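Amide synthase (PDB 1L5A) probably catalyses amide-bond formation in vibriobactin biosynthesis, as a condensation enzyme of the nonribosomal peptide synthetase type. Local coordinates at residues Asn220-Trp234 with Thr365-Asp377. Sequence-based numbering, arbitrary orientation.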
ATOM      1  N   ASN A 220     -34.960 -12.303  -2.770  1.00 59.90           N
ATOM      2  CA  ASN A 220     -33.554 -12.570  -3.054  1.00 61.39           C
ATOM      3  C   ASN A 220     -33.125 -12.000  -4.400  1.00 62.04           C
ATOM      4  O   ASN A 220     -32.035 -11.443  -4.522  1.00 62.61           O
ATOM      5  CB  ASN A 220     -33.272 -14.070  -3.004  1.00 61.70           C
ATOM      6  CG  ASN A 220     -33.651 -14.680  -1.672  1.00 66.17           C
ATOM      7  OD1 ASN A 220     -33.660 -13.995  -0.647  1.00 64.21           O
ATOM      8  ND2 ASN A 220     -33.954 -15.973  -1.673  1.00 61.49           N
ATOM      9  N   HIS A 221     -33.977 -12.133  -5.412  1.00 63.42           N
ATOM     10  CA  HIS A 221     -33.651 -11.588  -6.724  1.00 62.63           C
ATOM     11  C   HIS A 221     -33.536 -10.070  -6.582  1.00 63.95           C
ATOM     12  O   HIS A 221     -32.589  -9.462  -7.085  1.00 68.59           O
ATOM     13  CB  HIS A 221     -34.732 -11.955  -7.742  1.00 59.99           C
ATOM     14  N   LEU A 222     -34.493  -9.465  -5.878  1.00 62.30           N
ATOM     15  CA  LEU A 222     -34.492  -8.016  -5.656  1.00 58.45           C
ATOM     16  C   LEU A 222     -33.251  -7.587  -4.875  1.00 56.71           C
ATOM     17  O   LEU A 222     -32.626  -6.563  -5.179  1.00 52.80           O
ATOM     18  CB  LEU A 222     -35.749  -7.602  -4.886  1.00 57.24           C
ATOM     19  CG  LEU A 222     -35.812  -6.149  -4.400  1.00 60.51           C
ATOM     20  CD1 LEU A 222     -35.732  -5.183  -5.567  1.00 54.35           C
ATOM     21  CD2 LEU A 222     -37.110  -5.940  -3.636  1.00 67.64           C
ATOM     22  N   LEU A 223     -32.910  -8.388  -3.867  1.00 56.12           N
ATOM     23  CA  LEU A 223     -31.754  -8.143  -3.008  1.00 52.93           C
ATOM     24  C   LEU A 223     -30.524  -8.015  -3.895  1.00 57.80           C
ATOM     25  O   LEU A 223     -29.723  -7.081  -3.747  1.00 55.07           O
ATOM     26  CB  LEU A 223     -31.558  -9.315  -2.045  1.00 44.07           C
ATOM     27  CG  LEU A 223     -30.893  -9.116  -0.680  1.00 44.44           C
ATOM     28  CD1 LEU A 223     -30.033 -10.343  -0.418  1.00 36.41           C
ATOM     29  CD2 LEU A 223     -30.057  -7.839  -0.611  1.00 23.34           C
ATOM     30  N   LEU A 224     -30.375  -8.966  -4.818  1.00 57.08           N
ATOM     31  CA  LEU A 224     -29.244  -8.946  -5.731  1.00 57.83           C
ATOM     32  C   LEU A 224     -29.306  -7.677  -6.561  1.00 61.95           C
ATOM     33  O   LEU A 224     -28.376  -6.870  -6.507  1.00 65.52           O
ATOM     34  CB  LEU A 224     -29.253 -10.182  -6.629  1.00 52.86           C
ATOM     35  CG  LEU A 224     -28.834 -11.467  -5.907  1.00 54.67           C
ATOM     36  CD1 LEU A 224     -29.174 -12.694  -6.745  1.00 52.41           C
ATOM     37  CD2 LEU A 224     -27.343 -11.404  -5.620  1.00 52.48           C
ATOM     38  N   LYS A 225     -30.397  -7.480  -7.305  1.00 62.35           N
ATOM     39  CA  LYS A 225     -30.522  -6.275  -8.124  1.00 63.40           C
ATOM     40  C   LYS A 225     -30.111  -5.064  -7.307  1.00 60.85           C
ATOM     41  O   LYS A 225     -29.188  -4.338  -7.679  1.00 59.43           O
ATOM     42  CB  LYS A 225     -31.953  -6.083  -8.630  1.00 69.21           C
ATOM     43  CG  LYS A 225     -32.273  -6.814  -9.930  1.00 78.57           C
ATOM     44  CD  LYS A 225     -32.224  -8.323  -9.748  1.00 83.70           C
ATOM     45  CE  LYS A 225     -32.743  -9.061 -10.973  1.00 85.82           C
ATOM     46  NZ  LYS A 225     -32.784 -10.537 -10.745  1.00 88.58           N
ATOM     47  N   LEU A 226     -30.787  -4.860  -6.184  1.00 58.10           N
ATOM     48  CA  LEU A 226     -30.484  -3.734  -5.314  1.00 58.24           C
ATOM     49  C   LEU A 226     -28.989  -3.616  -5.049  1.00 59.32           C
ATOM     50  O   LEU A 226     -28.428  -2.522  -5.095  1.00 60.00           O
ATOM     51  CB  LEU A 226     -31.232  -3.890  -3.997  1.00 57.65           C
ATOM     52  CG  LEU A 226     -32.703  -3.517  -4.082  1.00 56.41           C
ATOM     53  CD1 LEU A 226     -33.488  -4.174  -2.968  1.00 60.28           C
ATOM     54  CD2 LEU A 226     -32.808  -2.003  -4.012  1.00 58.92           C
ATOM     55  N   ALA A 227     -28.352  -4.753  -4.778  1.00 59.00           N
ATOM     56  CA  ALA A 227     -26.922  -4.805  -4.498  1.00 56.78           C
ATOM     57  C   ALA A 227     -26.118  -4.331  -5.695  1.00 58.47           C
ATOM     58  O   ALA A 227     -25.257  -3.454  -5.574  1.00 56.97           O
ATOM     59  CB  ALA A 227     -26.525  -6.220  -4.151  1.00 64.34           C
ATOM     60  N   ASN A 228     -26.399  -4.935  -6.846  1.00 58.29           N
ATOM     61  CA  ASN A 228     -25.734  -4.587  -8.094  1.00 61.58           C
ATOM     62  C   ASN A 228     -25.838  -3.094  -8.369  1.00 61.19           C
ATOM     63  O   ASN A 228     -24.828  -2.410  -8.552  1.00 60.88           O
ATOM     64  CB  ASN A 228     -26.365  -5.343  -9.268  1.00 64.92           C
ATOM     65  CG  ASN A 228     -26.050  -6.826  -9.248  1.00 76.34           C
ATOM     66  OD1 ASN A 228     -24.882  -7.224  -9.163  1.00 82.29           O
ATOM     67  ND2 ASN A 228     -27.090  -7.657  -9.340  1.00 73.32           N
ATOM     68  N   ALA A 229     -27.074  -2.604  -8.387  1.00 56.86           N
ATOM     69  CA  ALA A 229     -27.351  -1.206  -8.665  1.00 57.39           C
ATOM     70  C   ALA A 229     -26.558  -0.230  -7.810  1.00 60.26           C
ATOM     71  O   ALA A 229     -26.388   0.932  -8.184  1.00 65.01           O
ATOM     72  CB  ALA A 229     -28.830  -0.939  -8.515  1.00 52.16           C
ATOM     73  N   ASN A 230     -26.067  -0.686  -6.663  1.00 56.55           N
ATOM     74  CA  ASN A 230     -25.307   0.206  -5.810  1.00 52.90           C
ATOM     75  C   ASN A 230     -23.837  -0.179  -5.720  1.00 52.88           C
ATOM     76  O   ASN A 230     -23.096   0.319  -4.869  1.00 51.60           O
ATOM     77  CB  ASN A 230     -25.956   0.262  -4.430  1.00 57.70           C
ATOM     78  CG  ASN A 230     -27.165   1.185  -4.398  1.00 61.89           C
ATOM     79  OD1 ASN A 230     -27.042   2.373  -4.082  1.00 65.25           O
ATOM     80  ND2 ASN A 230     -28.336   0.650  -4.742  1.00 55.30           N
ATOM     81  N   GLN A 231     -23.407  -1.055  -6.621  1.00 51.44           N
ATOM     82  CA  GLN A 231     -22.015  -1.485  -6.644  1.00 55.74           C
ATOM     83  C   GLN A 231     -21.554  -1.993  -5.275  1.00 56.41           C
ATOM     84  O   GLN A 231     -20.463  -1.646  -4.799  1.00 54.44           O
ATOM     85  CB  GLN A 231     -21.120  -0.332  -7.109  1.00 52.19           C
ATOM     86  N   ILE A 232     -22.405  -2.792  -4.636  1.00 54.21           N
ATOM     87  CA  ILE A 232     -22.089  -3.383  -3.341  1.00 52.61           C
ATOM     88  C   ILE A 232     -22.545  -4.835  -3.382  1.00 51.83           C
ATOM     89  O   ILE A 232     -23.400  -5.192  -4.195  1.00 47.81           O
ATOM     90  CB  ILE A 232     -22.807  -2.663  -2.159  1.00 53.60           C
ATOM     91  CG1 ILE A 232     -24.321  -2.684  -2.362  1.00 50.74           C
ATOM     92  CG2 ILE A 232     -22.285  -1.232  -2.010  1.00 48.09           C
ATOM     93  CD1 ILE A 232     -25.082  -2.040  -1.219  1.00 50.09           C
ATOM     94  N   GLY A 233     -21.957  -5.674  -2.535  1.00 50.56           N
ATOM     95  CA  GLY A 233     -22.358  -7.070  -2.503  1.00 51.86           C
ATOM     96  C   GLY A 233     -23.622  -7.203  -1.660  1.00 53.83           C
ATOM     97  O   GLY A 233     -23.929  -6.307  -0.865  1.00 50.67           O
ATOM     98  N   TRP A 234     -24.357  -8.304  -1.808  1.00 50.54           N
ATOM     99  CA  TRP A 234     -25.571  -8.455  -1.022  1.00 51.26           C
ATOM    100  C   TRP A 234     -25.352  -8.423   0.486  1.00 47.89           C
ATOM    101  O   TRP A 234     -26.197  -7.912   1.219  1.00 48.52           O
ATOM    102  CB  TRP A 234     -26.348  -9.709  -1.421  1.00 56.86           C
ATOM    103  CG  TRP A 234     -25.631 -10.972  -1.284  1.00 55.01           C
ATOM    104  CD1 TRP A 234     -24.857 -11.574  -2.220  1.00 52.09           C
ATOM    105  CD2 TRP A 234     -25.675 -11.850  -0.163  1.00 55.77           C
ATOM    106  NE1 TRP A 234     -24.419 -12.787  -1.761  1.00 50.14           N
ATOM    107  CE2 TRP A 234     -24.907 -12.985  -0.497  1.00 53.13           C
ATOM    108  CE3 TRP A 234     -26.294 -11.792   1.095  1.00 53.58           C
ATOM    109  CZ2 TRP A 234     -24.739 -14.062   0.377  1.00 51.05           C
ATOM    110  CZ3 TRP A 234     -26.133 -12.858   1.967  1.00 49.81           C
ATOM    111  CH2 TRP A 234     -25.358 -13.983   1.603  1.00 59.55           C
ATOM    112  N   THR A 365     -29.171 -12.340  12.173  1.00 36.88           N
ATOM    113  CA  THR A 365     -28.270 -13.149  11.382  1.00 37.20           C
ATOM    114  C   THR A 365     -28.874 -13.617  10.071  1.00 40.89           C
ATOM    115  O   THR A 365     -30.032 -14.015   9.995  1.00 38.93           O
ATOM    116  CB  THR A 365     -27.786 -14.349  12.181  1.00 30.49           C
ATOM    117  OG1 THR A 365     -26.719 -13.935  13.040  1.00 32.22           O
ATOM    118  CG2 THR A 365     -27.300 -15.450  11.255  1.00 40.83           C
ATOM    119  N   PHE A 366     -28.075 -13.537   9.022  1.00 41.83           N
ATOM    120  CA  PHE A 366     -28.538 -13.974   7.725  1.00 41.67           C
ATOM    121  C   PHE A 366     -27.646 -15.118   7.279  1.00 43.97           C
ATOM    122  O   PHE A 366     -26.448 -14.929   7.057  1.00 42.21           O
ATOM    123  CB  PHE A 366     -28.471 -12.824   6.730  1.00 36.61           C
ATOM    124  CG  PHE A 366     -29.539 -11.790   6.924  1.00 39.66           C
ATOM    125  CD1 PHE A 366     -29.273 -10.614   7.614  1.00 37.50           C
ATOM    126  CD2 PHE A 366     -30.814 -11.972   6.371  1.00 36.53           C
ATOM    127  CE1 PHE A 366     -30.268  -9.614   7.749  1.00 32.67           C
ATOM    128  CE2 PHE A 366     -31.805 -10.991   6.497  1.00 31.15           C
ATOM    129  CZ  PHE A 366     -31.530  -9.807   7.187  1.00 31.69           C
ATOM    130  N   ARG A 367     -28.216 -16.315   7.193  1.00 41.61           N
ATOM    131  CA  ARG A 367     -27.443 -17.464   6.755  1.00 48.36           C
ATOM    132  C   ARG A 367     -27.970 -17.956   5.423  1.00 46.85           C
ATOM    133  O   ARG A 367     -29.181 -18.061   5.210  1.00 49.68           O
ATOM    134  CB  ARG A 367     -27.464 -18.594   7.799  1.00 49.31           C
ATOM    135  CG  ARG A 367     -28.635 -18.555   8.791  1.00 59.08           C
ATOM    136  CD  ARG A 367     -28.589 -19.728   9.790  1.00 49.59           C
ATOM    137  NE  ARG A 367     -29.168 -20.935   9.210  1.00 59.16           N
ATOM    138  CZ  ARG A 367     -30.474 -21.177   9.129  1.00 61.32           C
ATOM    139  NH1 ARG A 367     -31.345 -20.297   9.609  1.00 57.19           N
ATOM    140  NH2 ARG A 367     -30.909 -22.286   8.532  1.00 60.94           N
ATOM    141  N   GLY A 368     -27.045 -18.232   4.514  1.00 46.51           N
ATOM    142  CA  GLY A 368     -27.421 -18.703   3.198  1.00 42.69           C
ATOM    143  C   GLY A 368     -26.971 -17.759   2.099  1.00 43.67           C
ATOM    144  O   GLY A 368     -25.933 -17.091   2.205  1.00 34.82           O
ATOM    145  N   SER A 369     -27.773 -17.687   1.044  1.00 45.04           N
ATOM    146  CA  SER A 369     -27.434 -16.857  -0.095  1.00 47.74           C
ATOM    147  C   SER A 369     -28.646 -16.578  -0.970  1.00 47.59           C
ATOM    148  O   SER A 369     -29.450 -17.470  -1.243  1.00 47.52           O
ATOM    149  CB  SER A 369     -26.360 -17.565  -0.919  1.00 51.51           C
ATOM    150  OG  SER A 369     -26.170 -16.921  -2.162  1.00 73.52           O
ATOM    151  N   PRO A 370     -28.791 -15.329  -1.432  1.00 49.15           N
ATOM    152  CA  PRO A 370     -29.937 -14.994  -2.283  1.00 49.94           C
ATOM    153  C   PRO A 370     -30.014 -15.882  -3.532  1.00 53.23           C
ATOM    154  O   PRO A 370     -31.055 -15.965  -4.188  1.00 51.80           O
ATOM    155  CB  PRO A 370     -29.714 -13.514  -2.604  1.00 43.29           C
ATOM    156  CG  PRO A 370     -28.234 -13.317  -2.397  1.00 45.84           C
ATOM    157  CD  PRO A 370     -27.931 -14.157  -1.203  1.00 43.69           C
ATOM    158  N   GLN A 371     -28.908 -16.545  -3.852  1.00 53.22           N
ATOM    159  CA  GLN A 371     -28.859 -17.432  -5.004  1.00 62.49           C
ATOM    160  C   GLN A 371     -29.602 -18.735  -4.706  1.00 66.77           C
ATOM    161  O   GLN A 371     -29.998 -19.469  -5.621  1.00 67.36           O
ATOM    162  CB  GLN A 371     -27.410 -17.754  -5.381  1.00 64.48           C
ATOM    163  CG  GLN A 371     -26.727 -16.735  -6.276  1.00 71.04           C
ATOM    164  CD  GLN A 371     -25.997 -15.663  -5.506  1.00 74.08           C
ATOM    165  OE1 GLN A 371     -25.121 -15.955  -4.695  1.00 82.81           O
ATOM    166  NE2 GLN A 371     -26.344 -14.410  -5.762  1.00 79.35           N
ATOM    167  N   HIS A 372     -29.785 -19.026  -3.424  1.00 66.03           N
ATOM    168  CA  HIS A 372     -30.480 -20.240  -3.023  1.00 68.92           C
ATOM    169  C   HIS A 372     -31.506 -19.904  -1.950  1.00 65.73           C
ATOM    170  O   HIS A 372     -32.479 -19.197  -2.207  1.00 63.45           O
ATOM    171  CB  HIS A 372     -29.470 -21.263  -2.503  1.00 73.89           C
ATOM    172  CG  HIS A 372     -28.436 -21.648  -3.515  1.00 82.30           C
ATOM    173  ND1 HIS A 372     -28.764 -22.140  -4.762  1.00 82.22           N
ATOM    174  CD2 HIS A 372     -27.083 -21.598  -3.475  1.00 83.23           C
ATOM    175  CE1 HIS A 372     -27.658 -22.373  -5.446  1.00 82.82           C
ATOM    176  NE2 HIS A 372     -26.623 -22.052  -4.687  1.00 82.95           N
ATOM    177  N   GLU A 373     -31.293 -20.424  -0.750  1.00 64.92           N
ATOM    178  CA  GLU A 373     -32.189 -20.132   0.349  1.00 60.86           C
ATOM    179  C   GLU A 373     -31.440 -19.208   1.297  1.00 58.05           C
ATOM    180  O   GLU A 373     -30.272 -19.437   1.614  1.00 53.41           O
ATOM    181  CB  GLU A 373     -32.602 -21.414   1.070  1.00 62.59           C
ATOM    182  CG  GLU A 373     -33.531 -21.177   2.246  1.00 69.33           C
ATOM    183  CD  GLU A 373     -33.955 -22.463   2.926  1.00 77.02           C
ATOM    184  OE1 GLU A 373     -33.107 -23.372   3.055  1.00 78.84           O
ATOM    185  OE2 GLU A 373     -35.130 -22.558   3.344  1.00 82.17           O
ATOM    186  N   LEU A 374     -32.116 -18.147   1.721  1.00 54.56           N
ATOM    187  CA  LEU A 374     -31.536 -17.179   2.636  1.00 53.06           C
ATOM    188  C   LEU A 374     -32.474 -17.009   3.818  1.00 53.28           C
ATOM    189  O   LEU A 374     -33.611 -16.555   3.657  1.00 52.76           O
ATOM    190  CB  LEU A 374     -31.362 -15.836   1.937  1.00 49.45           C
ATOM    191  CG  LEU A 374     -30.762 -14.725   2.789  1.00 44.90           C
ATOM    192  CD1 LEU A 374     -29.303 -15.042   3.091  1.00 36.82           C
ATOM    193  CD2 LEU A 374     -30.888 -13.413   2.046  1.00 40.78           C
ATOM    194  N   CYS A 375     -32.000 -17.373   5.005  1.00 52.80           N
ATOM    195  CA  CYS A 375     -32.818 -17.253   6.213  1.00 54.61           C
ATOM    196  C   CYS A 375     -32.323 -16.156   7.156  1.00 51.57           C
ATOM    197  O   CYS A 375     -31.144 -15.787   7.144  1.00 53.62           O
ATOM    198  CB  CYS A 375     -32.858 -18.588   6.964  1.00 50.39           C
ATOM    199  SG  CYS A 375     -33.383 -19.961   5.935  1.00 54.91           S
ATOM    200  N   LEU A 376     -33.251 -15.627   7.949  1.00 46.00           N
ATOM    201  CA  LEU A 376     -32.957 -14.591   8.923  1.00 40.63           C
ATOM    202  C   LEU A 376     -33.222 -15.170  10.295  1.00 40.27           C
ATOM    203  O   LEU A 376     -34.291 -15.715  10.540  1.00 44.16           O
ATOM    204  CB  LEU A 376     -33.862 -13.376   8.720  1.00 37.48           C
ATOM    205  CG  LEU A 376     -33.941 -12.425   9.931  1.00 32.81           C
ATOM    206  CD1 LEU A 376     -32.566 -11.890  10.262  1.00 37.58           C
ATOM    207  CD2 LEU A 376     -34.882 -11.277   9.642  1.00 32.78           C
ATOM    208  N   ASP A 377     -32.244 -15.067  11.184  1.00 40.73           N
ATOM    209  CA  ASP A 377     -32.402 -15.571  12.535  1.00 37.24           C
ATOM    210  C   ASP A 377     -32.352 -14.395  13.486  1.00 42.95           C
ATOM    211  O   ASP A 377     -31.369 -13.650  13.492  1.00 41.23           O
ATOM    212  CB  ASP A 377     -31.277 -16.531  12.901  1.00 40.53           C
ATOM    213  CG  ASP A 377     -31.170 -17.697  11.951  1.00 46.27           C
ATOM    214  OD1 ASP A 377     -32.220 -18.195  11.491  1.00 44.74           O
ATOM    215  OD2 ASP A 377     -30.025 -18.127  11.682  1.00 53.30           O
TER
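Pro370 is the bump and Asn220, Leu223, Leu224 and Trp234 line the hollow where the tip of a beta-hairpin meets helix 217-229 and the start of helix 234-249, within the chloramphenicol acetyltransferase-like fold of condensation domains. In the hairpin, strands 362-368 and 374-381 are joined by a type I turn, Ser369 to His372, beside a classic beta bulge in which His372 and Glu373 face Ser369; Pro370 takes the turn's second position. The indole of Trp234 forms one wall: Pro370 CD stands 3.3 Å from the centroid of its six-membered ring and 13° off the normal, a CH-pi contact over the face. Trp234 CG lies between its backbone N and carbonyl carbon (chi1 59°), which swings the ring toward the turn, and the same side chain also touches Ile336 and Pro338. Opposite the indole, Asn220 CB packs 3.6 Å from Pro370 CB. Leu223 CD1 closes on Pro370 CB at 3.9 Å, while Leu224, crossing the proline at about a right angle, brings CD2 to 3.9 Å from Pro370 CG. On the strand after the turn, Leu374 fills a second notch, between Leu223 and Trp234, by splitting its branches: CD2 lies 4.0 Å from Leu223 CD1, and CD1 lies 4.0 Å from Trp234 CZ3.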